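Local coordinates for protein diacylglycerol lipase (Aspergillus oryzae, PDB 5XK2) that probably hydrolyses mono- and diacylglycerols, as a class 3 lipase with an alpha/beta-hydrolase fold, at residues A[21-26]-A[49-54]; A[34-39]-A[57-62]; A[112-117]-A[186-191]; A[180-185]-A[212-217]; A[223-228]-A[238-243]. All coordinates share one frame; numbering follows the deposited sequence.

Contacts 1 and 2 lie on the opposite side of the chain's centre from contacts 3 and 4. Contact 1 is the buried one, joining two helices through an amide-carboxylate pair and a methyl over a ring. It touches contact 2, a surface contact in which a loop is bound to an outermost strand of the main sheet by one backbone bond, a serine hydroxyl, a weak salt bridge and water. Contacts 3 and 4, partly buried, share the junction at Asn-185: contact 3 is apolar where its segments meet directly, contact 4 turns on an arginine. Contact 5, partly buried, pairs the last two strands at the other border of that sheet, mainly by antiparallel backbone bonds.

Contact 1: A[21-26]-A[49-54]; sequences WVQYAA and CPDVEA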
# COMPACT_ATOMS: atom_id res chain seq x y z
N TRP A 21 1.94 -25.31 -5.35
CA TRP A 21 0.66 -24.80 -4.86
C TRP A 21 0.62 -23.28 -4.87
O TRP A 21 -0.47 -22.69 -4.95
CB TRP A 21 0.32 -25.36 -3.45
CG TRP A 21 0.23 -26.86 -3.49
CD1 TRP A 21 1.15 -27.75 -3.04
CD2 TRP A 21 -0.81 -27.64 -4.11
NE1 TRP A 21 0.73 -29.04 -3.30
CE2 TRP A 21 -0.46 -28.99 -3.97
CE3 TRP A 21 -2.01 -27.31 -4.77
CZ2 TRP A 21 -1.27 -30.03 -4.44
CZ3 TRP A 21 -2.80 -28.34 -5.24
CH2 TRP A 21 -2.42 -29.69 -5.08
N VAL A 22 1.79 -22.64 -4.84
CA VAL A 22 1.81 -21.18 -4.87
C VAL A 22 1.23 -20.66 -6.21
O VAL A 22 0.73 -19.54 -6.28
CB VAL A 22 3.24 -20.62 -4.65
CG1 VAL A 22 4.17 -20.98 -5.80
CG2 VAL A 22 3.20 -19.10 -4.38
N GLN A 23 1.25 -21.49 -7.24
CA GLN A 23 0.68 -21.09 -8.52
C GLN A 23 -0.84 -20.98 -8.46
O GLN A 23 -1.45 -20.22 -9.22
CB GLN A 23 1.10 -22.06 -9.62
CG GLN A 23 2.60 -22.02 -9.93
CD GLN A 23 2.99 -23.06 -10.93
OE1 GLN A 23 2.35 -23.20 -11.96
NE2 GLN A 23 4.02 -23.84 -10.61
N TYR A 24 -1.48 -21.73 -7.56
CA TYR A 24 -2.91 -21.51 -7.35
C TYR A 24 -3.17 -20.19 -6.64
O TYR A 24 -4.14 -19.50 -6.95
CB TYR A 24 -3.53 -22.67 -6.55
CG TYR A 24 -3.76 -23.91 -7.38
CD1 TYR A 24 -4.87 -24.00 -8.23
CD2 TYR A 24 -2.88 -24.98 -7.32
CE1 TYR A 24 -5.08 -25.13 -8.99
CE2 TYR A 24 -3.08 -26.12 -8.09
CZ TYR A 24 -4.19 -26.19 -8.91
OH TYR A 24 -4.42 -27.30 -9.69
N ALA A 25 -2.33 -19.85 -5.67
CA ALA A 25 -2.38 -18.53 -5.07
C ALA A 25 -2.22 -17.44 -6.12
O ALA A 25 -2.96 -16.46 -6.12
CB ALA A 25 -1.29 -18.39 -3.99
N ALA A 26 -1.27 -17.64 -7.03
CA ALA A 26 -1.04 -16.68 -8.10
C ALA A 26 -2.29 -16.51 -8.96
O ALA A 26 -2.64 -15.40 -9.36
CB ALA A 26 0.14 -17.13 -8.98
N CYS A 49 1.23 -19.24 -13.74
CA CYS A 49 0.77 -20.55 -13.25
C CYS A 49 0.80 -21.67 -14.30
O CYS A 49 -0.19 -22.38 -14.51
CB CYS A 49 -0.66 -20.42 -12.66
SG CYS A 49 -2.03 -20.02 -13.78
N PRO A 50 1.99 -21.90 -14.89
CA PRO A 50 2.06 -22.85 -15.99
C PRO A 50 1.72 -24.28 -15.57
O PRO A 50 1.17 -25.02 -16.39
CB PRO A 50 3.52 -22.78 -16.44
CG PRO A 50 4.27 -22.32 -15.21
CD PRO A 50 3.32 -21.34 -14.56
N ASP A 51 2.07 -24.69 -14.36
CA ASP A 51 1.81 -26.07 -13.98
C ASP A 51 0.34 -26.31 -13.60
O ASP A 51 -0.16 -27.43 -13.72
CB ASP A 51 2.76 -26.47 -12.86
CG ASP A 51 4.21 -26.39 -13.32
OD1 ASP A 51 4.53 -27.00 -14.37
OD2 ASP A 51 5.00 -25.68 -12.67
N VAL A 52 -0.34 -25.25 -13.16
CA VAL A 52 -1.79 -25.32 -12.97
C VAL A 52 -2.47 -25.55 -14.34
O VAL A 52 -3.35 -26.41 -14.48
CB VAL A 52 -2.34 -24.03 -12.31
CG1 VAL A 52 -3.88 -24.00 -12.34
CG2 VAL A 52 -1.80 -23.89 -10.88
N GLU A 53 -2.03 -24.80 -15.35
CA GLU A 53 -2.63 -24.94 -16.67
C GLU A 53 -2.29 -26.33 -17.23
O GLU A 53 -3.14 -26.97 -17.84
CB GLU A 53 -2.14 -23.82 -17.59
CG GLU A 53 -2.55 -22.46 -17.05
CD GLU A 53 -2.29 -21.34 -18.03
OE1 GLU A 53 -2.16 -21.64 -19.24
OE2 GLU A 53 -2.21 -20.17 -17.59
N ALA A 54 -1.08 -26.80 -16.97
CA ALA A 54 -0.65 -28.11 -17.47
C ALA A 54 -1.48 -29.24 -16.86
O ALA A 54 -1.70 -30.29 -17.48
CB ALA A 54 0.82 -28.34 -17.18
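Gln-23 and Tyr-24 of helix 14-27 meet Asp-51 and Val-52 of helix 50-55 in a nearly perpendicular helix-helix packing of the lipase N-terminal region; the short axes come within 8.8 Å. The Gln-23 side chain spans the gap, and its amide grips the first turn of the other helix with both ends. Gln-23 OE1 accepts from Asp-51 N at 2.8 Å, the donor lying in the carbonyl plane, while Gln-23 NE2 donates to Asp-51 OD2 at 2.9 Å. That second bond is nearly straight and uses the anti lone pair of OD2, which lies close to the amide plane; the amide and carboxylate planes are themselves turned 51° apart. The first torsion sets CG beside the backbone N (chi1 -67°), and the extended chain beyond it carries the amide out to Asp-51. NE2 has a further, weak bond to Lys-19 O, which, with the two bonds to Asp-51, helps to set the rotation of the amide.

Beside these two bonds, Cys-49, at the N-cap position and tied by disulfide to Cys-44, brings its CB to 3.9 Å from Gln-23 CB. The Tyr-24 hydroxyl turns to Ser-57 and Asp-78, whereas its ring receives Val-52. Val-52 CG1 meets Tyr-24 CE1 at 3.7 Å, and Val-52 CG2 makes a CH-pi contact over the centre of the Tyr-24 ring, 6° off its normal.

Contact 2: A[34-39]-A[57-62]; sequences YVAKDG and STVKLS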
# COMPACT_ATOMS: atom_id res chain seq x y z
N TYR A 34 -11.38 -15.36 -10.86
CA TYR A 34 -12.35 -15.22 -9.77
C TYR A 34 -13.73 -14.72 -10.20
O TYR A 34 -14.62 -14.55 -9.35
CB TYR A 34 -11.78 -14.35 -8.63
CG TYR A 34 -11.33 -12.94 -8.93
CD1 TYR A 34 -12.25 -11.92 -9.16
CD2 TYR A 34 -9.99 -12.61 -8.86
CE1 TYR A 34 -11.81 -10.60 -9.38
CE2 TYR A 34 -9.55 -11.32 -9.08
CZ TYR A 34 -10.45 -10.32 -9.34
OH TYR A 34 -10.00 -9.05 -9.54
N VAL A 35 -13.92 -14.44 -11.48
CA VAL A 35 -15.29 -14.34 -12.01
C VAL A 35 -15.71 -15.53 -12.89
O VAL A 35 -16.80 -15.53 -13.46
CB VAL A 35 -15.48 -13.04 -12.79
CG1 VAL A 35 -15.10 -11.85 -11.91
CG2 VAL A 35 -14.68 -13.06 -14.09
N ALA A 36 -14.82 -16.51 -13.04
CA ALA A 36 -15.07 -17.62 -13.96
C ALA A 36 -16.34 -18.42 -13.63
O ALA A 36 -16.67 -18.64 -12.46
CB ALA A 36 -13.87 -18.57 -13.96
N LYS A 37 -17.04 -18.86 -14.67
CA LYS A 37 -18.14 -19.78 -14.45
C LYS A 37 -17.63 -21.20 -14.35
O LYS A 37 -16.48 -21.50 -14.67
CB LYS A 37 -19.17 -19.67 -15.60
CG LYS A 37 -19.66 -18.24 -15.86
CD LYS A 37 -20.78 -18.17 -16.88
CE LYS A 37 -20.90 -16.76 -17.46
NZ LYS A 37 -20.99 -15.71 -16.39
N ASP A 38 -18.52 -22.08 -13.93
CA ASP A 38 -18.21 -23.49 -13.81
C ASP A 38 -17.72 -24.01 -15.15
O ASP A 38 -18.33 -23.74 -16.20
CB ASP A 38 -19.46 -24.26 -13.33
CG ASP A 38 -19.31 -25.77 -13.42
OD1 ASP A 38 -18.25 -26.30 -13.07
OD2 ASP A 38 -20.27 -26.44 -13.86
N GLY A 39 -16.60 -24.72 -15.14
CA GLY A 39 -16.08 -25.31 -16.35
C GLY A 39 -14.98 -24.52 -17.04
O GLY A 39 -14.34 -25.05 -17.96
N SER A 57 -6.51 -27.76 -14.60
CA SER A 57 -7.40 -27.50 -13.47
C SER A 57 -8.54 -26.58 -13.86
O SER A 57 -8.36 -25.62 -14.61
CB SER A 57 -6.63 -26.93 -12.29
OG SER A 57 -5.58 -27.84 -11.99
N THR A 58 -9.72 -26.91 -13.34
CA THR A 58 -10.96 -26.29 -13.80
C THR A 58 -11.74 -25.67 -12.66
O THR A 58 -11.90 -26.28 -11.60
CB THR A 58 -11.86 -27.34 -14.50
OG1 THR A 58 -11.13 -27.95 -15.58
CG2 THR A 58 -13.07 -26.68 -15.09
N VAL A 59 -12.24 -24.45 -12.87
CA VAL A 59 -13.09 -23.79 -11.87
C VAL A 59 -14.44 -24.48 -11.73
O VAL A 59 -15.12 -24.76 -12.71
CB VAL A 59 -13.31 -22.29 -12.22
CG1 VAL A 59 -14.30 -21.64 -11.24
CG2 VAL A 59 -11.98 -21.54 -12.18
N LYS A 60 -14.82 -24.73 -10.48
CA LYS A 60 -16.15 -25.25 -10.12
C LYS A 60 -17.00 -24.06 -9.68
O LYS A 60 -18.19 -23.97 -10.03
CB LYS A 60 -16.09 -26.34 -9.06
CG LYS A 60 -17.44 -27.02 -8.84
CD LYS A 60 -17.82 -27.75 -10.15
CE LYS A 60 -19.23 -28.27 -10.18
NZ LYS A 60 -19.41 -29.01 -11.47
N LEU A 61 -16.44 -23.23 -8.81
CA LEU A 61 -17.13 -22.03 -8.34
C LEU A 61 -16.13 -20.91 -8.15
O LEU A 61 -15.03 -21.15 -7.68
CB LEU A 61 -17.87 -22.29 -7.02
CG LEU A 61 -18.61 -21.08 -6.43
CD1 LEU A 61 -19.68 -20.56 -7.39
CD2 LEU A 61 -19.24 -21.44 -5.11
N SER A 62 -16.50 -19.70 -8.53
CA SER A 62 -15.67 -18.54 -8.22
C SER A 62 -16.50 -17.60 -7.35
O SER A 62 -17.74 -17.67 -7.31
CB SER A 62 -15.21 -17.83 -9.50
OG SER A 62 -16.33 -17.24 -10.15
O HOH W 1 -18.73 -19.47 -10.53
O HOH W 2 -16.73 -28.40 -13.49
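The outermost strand 58-65 of the main sheet holds the loop that follows helix 31-34 at several points, among them Ser-62 with Ala-36 and Val-59 with Gly-39. Ser-62 OG donates to Ala-36 O at 2.7 Å. The hydroxyl sits between its own backbone N and carbonyl carbon, the crowded position (chi1 68°), and reaches the acceptor from a direction tilted 22° from the carbonyl plane. A water joins the same two residues a second time, donating to Ala-36 O at 2.9 Å and accepting from Ser-62 N, so the carbonyl oxygen is held by two donors.

Val-59 CG2 packs on Ala-36 CB at 3.9 Å. The strand turns a corner at Lys-60, where Lys-60 and Leu-61 both face Val-75 in a classic beta bulge. Val-59 O, just before the bulge, accepts from Gly-39 N at 2.8 Å, almost straight and nearly in line with the C=O bond. Gly-39 has phi 98°, a conformation in which a CB would press on the preceding carbonyl oxygen.

At the corner itself the side chains of Asp-38 and Lys-60 run abreast in the same direction. Their salt bridge is long and weak, Asp-38 OD1 to Lys-60 NZ at 3.4 Å, and Lys-60 CD also lies 3.3 Å from Asp-38 OD1. A second water donates to Asp-38 OD1 at 2.6 Å and accepts weakly from Lys-60 NZ.

Contact 3: A[112-117]-A[186-191]; sequences DGCKAE and KPLAEF
Lys-115 N and Leu-188 N, one from each segment, both donate to OD1 of Asn-185, the N-cap residue of helix 186-195; its ND2 in turn donates to Gly-113 O. Since 112-117 and 186-191 share no direct hydrogen bond, this asparagine is a polar link between them, and what meets directly is apolar.

Leu-188 carries most of that packing. Its CG is anti to the backbone N (chi1 179°), and the branch beyond reaches Lys-115 O and the CB atoms of Cys-114 and Ala-116. CD2 of Leu-188 touches Lys-115 O at 3.3 Å and Ala-116 CB at 3.8 Å, while Leu-188 CB rests 3.8 Å from Cys-114 CB. The sulfur of Cys-114, bonded to Cys-111 in a short disulfide loop, lies against the first turn of the helix: SG is 3.5 Å from Leu-188 N and 3.9 Å from Pro-187 CB. At the outer end, Pro-187 CG comes to 3.7 Å from Gly-113 O.

Towards the interior, Ala-116 and Leu-188 both pack on Leu-161 of helix 154-168. Strand 116-117 pairs with strand 105-106, and Glu-117 at its end is the N-cap of helix 118-138, so the contact lies where three helices and a small two-stranded sheet converge.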
# COMPACT_ATOMS: atom_id res chain seq x y z
N ASP A 112 -11.52 -23.44 22.88
CA ASP A 112 -11.64 -22.70 24.13
C ASP A 112 -10.66 -21.53 24.19
O ASP A 112 -9.44 -21.72 24.11
CB ASP A 112 -11.40 -23.62 25.32
CG ASP A 112 -12.45 -24.71 25.46
OD1 ASP A 112 -13.51 -24.63 24.79
OD2 ASP A 112 -12.21 -25.64 26.26
N GLY A 113 -11.20 -20.33 24.37
CA GLY A 113 -10.42 -19.11 24.49
C GLY A 113 -9.81 -18.65 23.17
O GLY A 113 -8.98 -17.74 23.15
N CYS A 114 -10.24 -19.28 22.08
CA CYS A 114 -9.64 -18.98 20.78
C CYS A 114 -10.22 -17.71 20.19
O CYS A 114 -11.42 -17.45 20.30
CB CYS A 114 -9.83 -20.17 19.84
SG CYS A 114 -8.83 -21.58 20.41
N LYS A 115 -9.36 -16.88 19.60
CA LYS A 115 -9.79 -15.63 18.99
C LYS A 115 -9.07 -15.47 17.67
O LYS A 115 -7.91 -15.87 17.56
CB LYS A 115 -9.50 -14.42 19.89
CG LYS A 115 -10.08 -14.53 21.30
CD LYS A 115 -11.55 -14.28 21.31
CE LYS A 115 -11.82 -12.81 21.51
NZ LYS A 115 -10.87 -12.26 22.53
N ALA A 116 -9.76 -14.90 16.69
CA ALA A 116 -9.21 -14.68 15.35
C ALA A 116 -9.31 -13.22 14.96
O ALA A 116 -10.12 -12.48 15.51
CB ALA A 116 -9.94 -15.54 14.32
N GLU A 117 -8.50 -12.82 13.99
CA GLU A 117 -8.57 -11.47 13.45
C GLU A 117 -9.94 -11.25 12.81
O GLU A 117 -10.35 -12.04 11.97
CB GLU A 117 -7.45 -11.26 12.41
CG GLU A 117 -6.93 -9.84 12.31
CD GLU A 117 -7.73 -8.99 11.34
OE1 GLU A 117 -7.63 -7.75 11.43
OE2 GLU A 117 -8.45 -9.54 10.48
N LYS A 186 -2.97 -16.80 20.96
CA LYS A 186 -2.13 -17.97 21.22
C LYS A 186 -2.94 -19.29 21.27
O LYS A 186 -2.55 -20.26 20.63
CB LYS A 186 -1.29 -17.81 22.52
CG LYS A 186 -0.07 -18.74 22.54
CD LYS A 186 0.92 -18.42 23.66
CE LYS A 186 2.28 -19.09 23.42
NZ LYS A 186 3.33 -18.60 24.36
N PRO A 187 -4.08 -19.34 22.01
CA PRO A 187 -4.84 -20.60 22.01
C PRO A 187 -5.26 -21.05 20.61
O PRO A 187 -5.16 -22.24 20.30
CB PRO A 187 -6.08 -20.27 22.87
CG PRO A 187 -5.62 -19.18 23.75
CD PRO A 187 -4.65 -18.36 22.96
N LEU A 188 -5.68 -20.12 19.76
CA LEU A 188 -6.08 -20.51 18.40
C LEU A 188 -4.88 -20.94 17.57
O LEU A 188 -4.95 -21.90 16.80
CB LEU A 188 -6.83 -19.38 17.70
CG LEU A 188 -7.28 -19.70 16.27
CD1 LEU A 188 -8.12 -20.99 16.24
CD2 LEU A 188 -8.07 -18.53 15.64
N ALA A 189 -3.76 -20.24 17.72
CA ALA A 189 -2.58 -20.66 16.96
C ALA A 189 -2.12 -22.04 17.38
O ALA A 189 -1.72 -22.83 16.53
CB ALA A 189 -1.45 -19.66 17.11
N GLU A 190 -2.20 -22.36 18.68
CA GLU A 190 -1.82 -23.71 19.12
C GLU A 190 -2.79 -24.76 18.58
O GLU A 190 -2.39 -25.84 18.15
CB GLU A 190 -1.78 -23.80 20.66
CG GLU A 190 -0.75 -22.82 21.26
CD GLU A 190 -0.66 -22.87 22.78
OE1 GLU A 190 -1.19 -23.83 23.38
OE2 GLU A 190 -0.06 -21.94 23.35
N PHE A 191 -4.08 -24.43 18.58
CA PHE A 191 -5.08 -25.34 18.03
C PHE A 191 -4.82 -25.64 16.55
O PHE A 191 -4.80 -26.81 16.14
CB PHE A 191 -6.47 -24.73 18.21
CG PHE A 191 -7.59 -25.59 17.69
CD1 PHE A 191 -7.93 -26.78 18.31
CD2 PHE A 191 -8.32 -25.19 16.58
CE1 PHE A 191 -8.98 -27.56 17.83
CE2 PHE A 191 -9.37 -25.97 16.09
CZ PHE A 191 -9.70 -27.15 16.71

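Contact 4: A[180-185]-A[212-217]; sequences APRVAN and PLLTMG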
# COMPACT_ATOMS: atom_id res chain seq x y z
N ALA A 180 1.67 -15.04 4.84
CA ALA A 180 0.48 -14.73 5.62
C ALA A 180 0.76 -13.80 6.78
O ALA A 180 1.72 -14.00 7.54
CB ALA A 180 -0.15 -16.02 6.16
N PRO A 181 -0.11 -12.81 6.97
CA PRO A 181 -0.27 -12.12 8.25
C PRO A 181 -0.63 -13.11 9.37
O PRO A 181 -1.11 -14.20 9.09
CB PRO A 181 -1.47 -11.19 8.02
CG PRO A 181 -1.57 -11.03 6.52
CD PRO A 181 -1.04 -12.32 5.93
N ARG A 182 -0.42 -12.70 10.62
CA ARG A 182 -0.99 -13.44 11.76
C ARG A 182 -2.53 -13.37 11.73
O ARG A 182 -3.10 -12.37 11.23
CB ARG A 182 -0.48 -12.86 13.07
CG ARG A 182 1.01 -12.99 13.25
CD ARG A 182 1.45 -12.53 14.63
NE ARG A 182 2.90 -12.70 14.80
CZ ARG A 182 3.80 -11.73 14.68
NH1 ARG A 182 3.42 -10.48 14.40
NH2 ARG A 182 5.09 -12.01 14.86
N VAL A 183 -3.17 -14.47 12.10
CA VAL A 183 -4.63 -14.51 12.24
C VAL A 183 -5.20 -14.84 13.60
O VAL A 183 -6.40 -14.72 13.80
CB VAL A 183 -5.23 -15.48 11.23
CG1 VAL A 183 -4.82 -15.06 9.82
CG2 VAL A 183 -4.75 -16.92 11.49
N ALA A 184 -4.36 -15.27 14.53
CA ALA A 184 -4.84 -16.01 15.69
C ALA A 184 -4.21 -15.52 16.99
O ALA A 184 -3.06 -15.09 16.99
CB ALA A 184 -4.54 -17.51 15.51
N ASN A 185 -4.94 -15.62 18.09
CA ASN A 185 -4.31 -15.44 19.40
C ASN A 185 -3.59 -16.74 19.78
O ASN A 185 -3.56 -17.68 18.98
CB ASN A 185 -5.33 -15.00 20.47
CG ASN A 185 -6.33 -16.09 20.87
OD1 ASN A 185 -6.47 -17.13 20.22
ND2 ASN A 185 -7.07 -15.83 21.96
N PRO A 212 -0.81 -8.68 12.30
CA PRO A 212 -0.80 -7.73 13.41
C PRO A 212 0.30 -8.06 14.41
O PRO A 212 0.91 -9.15 14.36
CB PRO A 212 -2.19 -7.93 14.06
CG PRO A 212 -3.00 -8.63 13.05
CD PRO A 212 -2.06 -9.45 12.22
N LEU A 213 0.56 -7.11 15.30
CA LEU A 213 1.66 -7.21 16.25
C LEU A 213 1.46 -8.26 17.32
O LEU A 213 0.33 -8.58 17.72
CB LEU A 213 1.89 -5.87 16.93
CG LEU A 213 2.18 -4.65 16.06
CD1 LEU A 213 2.41 -3.44 16.95
CD2 LEU A 213 3.41 -4.92 15.22
N LEU A 214 2.58 -8.76 17.83
CA LEU A 214 2.58 -9.58 19.03
C LEU A 214 1.89 -8.85 20.18
O LEU A 214 1.17 -9.47 20.97
CB LEU A 214 4.01 -9.94 19.44
CG LEU A 214 4.75 -10.77 18.40
CD1 LEU A 214 6.25 -10.82 18.69
CD2 LEU A 214 4.14 -12.17 18.36
N THR A 215 2.12 -7.55 20.28
CA THR A 215 1.56 -6.76 21.38
C THR A 215 0.05 -6.56 21.24
O THR A 215 -0.63 -6.13 22.18
CB THR A 215 2.25 -5.37 21.49
OG1 THR A 215 2.25 -4.74 20.21
CG2 THR A 215 3.68 -5.52 21.97
N MET A 216 -0.49 -6.90 20.07
CA MET A 216 -1.93 -6.86 19.85
C MET A 216 -2.61 -8.20 20.19
O MET A 216 -3.81 -8.39 19.95
CB MET A 216 -2.22 -6.46 18.40
CG MET A 216 -1.83 -5.04 18.07
SD MET A 216 -1.89 -4.80 16.29
CE MET A 216 -1.59 -3.04 16.16
N GLY A 217 -1.82 -9.14 20.72
CA GLY A 217 -2.36 -10.42 21.15
C GLY A 217 -2.40 -11.51 20.10
O GLY A 217 -3.16 -12.47 20.22
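Arg-182, with CG beside its backbone N (chi1 -63°) and CD and NE both anti (chi2 -174°, chi3 178°), extends past Pro-212 to bring its guanidinium edge to Pro-212 O and one face against Leu-214. NH1 of Arg-182 donates to Pro-212 O at 2.8 Å, the oxygen lying near the guanidinium plane. The face of the same group is covered by Leu-214, whose CD2 lies 3.6 Å from Arg-182 NH2 and is offset toward the rim. The in-plane bond and the methyl over the face together set the turn of the guanidinium.

Nearer the backbone, Pro-212, preceded by a cis peptide bond, sets its CD 3.9 Å from Arg-182 CB and 3.3 Å from Arg-182 O. That carbonyl oxygen is buried here and has no polar partner in the model.

At the other end, Asn-185 CA makes a CA-H...O contact of 3.3 Å to Gly-217 O, just after the short 3-10 turn 214-216. Leu-213, just before that turn, and Met-216 within it pack on Leu-263 of the second subunit. The 180-185 loop itself leads from strand 173-178 to helix 186-195, with Pro-181 and Val-183 lying on helices 118-138 and 154-168.

Contact 5: A[223-228]-A[238-243]; sequences PEYYIT and NQVTVL
Tyr-225 lies beside Val-242 and crosses Val-240 in an antiparallel beta-hairpin, strands 224-227 and 240-243, that closes one border of the main sheet of the alpha/beta-hydrolase fold. Its CB is 4.1 Å from Val-240 CG1. With CG beside the backbone N (chi1 -70°), the ring then runs past both valines: Val-240 CG1 lies at the ring edge near CD2, and further out Tyr-225 CE2 meets Val-242 CG2 at 3.6 Å. Val-242 CG1 stands over one face of the ring, offset toward the rim, and also touches Pro-223 CB at 3.7 Å. Phe-18, edge-to-face, and Phe-201 also meet this ring.

The backbones hold this register through two hydrogen-bonded pairs, Glu-224 with Leu-243 and Tyr-226 with Thr-241, each with both N-H...O bonds made; Glu-224 N to Leu-243 O is the shortest, 2.8 Å. Tyr-225 with Val-242 and Ile-227 with Val-240 are the non-hydrogen-bonded pairs. Thr-228 N adds a bond of 2.9 Å to Gln-239 O beyond the last pair. On the sheet face away from Tyr-225, Leu-243 CD1 approaches Tyr-226 CB, and Glu-224 OE2 is hydrogen-bonded to Thr-202 OG1 and Asn-252 N.

At the Thr-228 end water takes over: one molecule donates to Tyr-226 O at 2.8 Å and is also hydrogen-bonded to Thr-228 OG1 and, at 2.7 Å, to Thr-241 OG1.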
# COMPACT_ATOMS: atom_id res chain seq x y z
N PRO A 223 4.78 -24.71 11.97
CA PRO A 223 6.06 -23.99 11.88
C PRO A 223 6.08 -22.90 10.82
O PRO A 223 5.13 -22.73 10.05
CB PRO A 223 7.04 -25.10 11.47
CG PRO A 223 6.20 -26.02 10.62
CD PRO A 223 4.82 -26.00 11.27
N GLU A 224 7.19 -22.19 10.77
CA GLU A 224 7.46 -21.18 9.75
C GLU A 224 8.40 -21.79 8.72
O GLU A 224 9.45 -22.32 9.09
CB GLU A 224 8.09 -19.94 10.38
CG GLU A 224 8.61 -18.88 9.36
CD GLU A 224 9.36 -17.72 10.04
OE1 GLU A 224 9.40 -17.66 11.29
OE2 GLU A 224 9.93 -16.88 9.33
N TYR A 225 8.04 -21.69 7.44
CA TYR A 225 8.98 -22.06 6.39
C TYR A 225 9.57 -20.77 5.90
O TYR A 225 8.96 -20.04 5.12
CB TYR A 225 8.27 -22.84 5.25
CG TYR A 225 7.85 -24.22 5.69
CD1 TYR A 225 6.68 -24.42 6.43
CD2 TYR A 225 8.65 -25.32 5.42
CE1 TYR A 225 6.31 -25.68 6.85
CE2 TYR A 225 8.29 -26.59 5.85
CZ TYR A 225 7.12 -26.76 6.56
OH TYR A 225 6.75 -28.03 7.00
N TYR A 226 10.80 -20.51 6.34
CA TYR A 226 11.46 -19.22 6.15
C TYR A 226 12.34 -19.30 4.92
O TYR A 226 13.34 -20.03 4.91
CB TYR A 226 12.26 -18.89 7.41
CG TYR A 226 13.09 -17.63 7.39
CD1 TYR A 226 12.58 -16.41 6.91
CD2 TYR A 226 14.38 -17.64 7.92
CE1 TYR A 226 13.36 -15.25 6.95
CE2 TYR A 226 15.15 -16.50 7.96
CZ TYR A 226 14.64 -15.32 7.48
OH TYR A 226 15.44 -14.20 7.54
N ILE A 227 11.95 -18.56 3.88
CA ILE A 227 12.67 -18.58 2.61
C ILE A 227 13.69 -17.45 2.60
O ILE A 227 13.33 -16.30 2.83
CB ILE A 227 11.73 -18.38 1.41
CG1 ILE A 227 10.59 -19.39 1.42
CG2 ILE A 227 12.53 -18.43 0.09
CD1 ILE A 227 9.42 -18.93 0.54
N THR A 228 14.96 -17.79 2.43
CA THR A 228 16.03 -16.79 2.39
C THR A 228 16.67 -16.57 1.01
O THR A 228 17.74 -15.97 0.91
CB THR A 228 17.11 -17.12 3.44
OG1 THR A 228 17.50 -18.49 3.33
CG2 THR A 228 16.57 -16.84 4.84
N ASN A 238 18.53 -25.43 0.60
CA ASN A 238 19.37 -24.67 1.53
C ASN A 238 18.82 -23.29 1.85
O ASN A 238 19.36 -22.59 2.71
CB ASN A 238 20.78 -24.50 0.95
CG ASN A 238 21.63 -25.71 1.13
OD1 ASN A 238 21.37 -26.55 1.99
ND2 ASN A 238 22.66 -25.83 0.30
N GLN A 239 17.84 -22.85 1.08
CA GLN A 239 17.22 -21.55 1.27
C GLN A 239 15.85 -21.59 1.93
O GLN A 239 15.11 -20.60 1.89
CB GLN A 239 17.15 -20.81 -0.06
CG GLN A 239 18.56 -20.52 -0.59
CD GLN A 239 18.55 -20.06 -2.04
OE1 GLN A 239 17.90 -20.67 -2.88
NE2 GLN A 239 19.27 -18.98 -2.33
N VAL A 240 15.45 -22.76 2.42
CA VAL A 240 14.21 -22.85 3.19
C VAL A 240 14.52 -23.48 4.54
O VAL A 240 15.06 -24.58 4.61
CB VAL A 240 13.13 -23.68 2.48
CG1 VAL A 240 11.80 -23.63 3.27
CG2 VAL A 240 12.89 -23.17 1.06
N THR A 241 14.19 -22.76 5.60
CA THR A 241 14.49 -23.18 6.96
C THR A 241 13.21 -23.34 7.76
O THR A 241 12.39 -22.43 7.76
CB THR A 241 15.41 -22.15 7.64
OG1 THR A 241 16.62 -22.04 6.88
CG2 THR A 241 15.73 -22.58 9.04
N VAL A 242 13.04 -24.49 8.41
CA VAL A 242 11.80 -24.76 9.16
C VAL A 242 12.01 -24.38 10.62
O VAL A 242 12.93 -24.90 11.28
CB VAL A 242 11.39 -26.25 9.05
CG1 VAL A 242 10.00 -26.45 9.61
CG2 VAL A 242 11.41 -26.69 7.60
N LEU A 243 11.19 -23.45 11.12
CA LEU A 243 11.36 -22.94 12.47
C LEU A 243 10.07 -23.11 13.24
O LEU A 243 9.05 -22.53 12.87
CB LEU A 243 11.74 -21.46 12.44
CG LEU A 243 13.01 -21.15 11.68
CD1 LEU A 243 13.14 -19.65 11.41
CD2 LEU A 243 14.21 -21.65 12.49
O HOH W 3 16.12 -20.11 5.11
O HOH W 4 20.20 -17.06 -0.20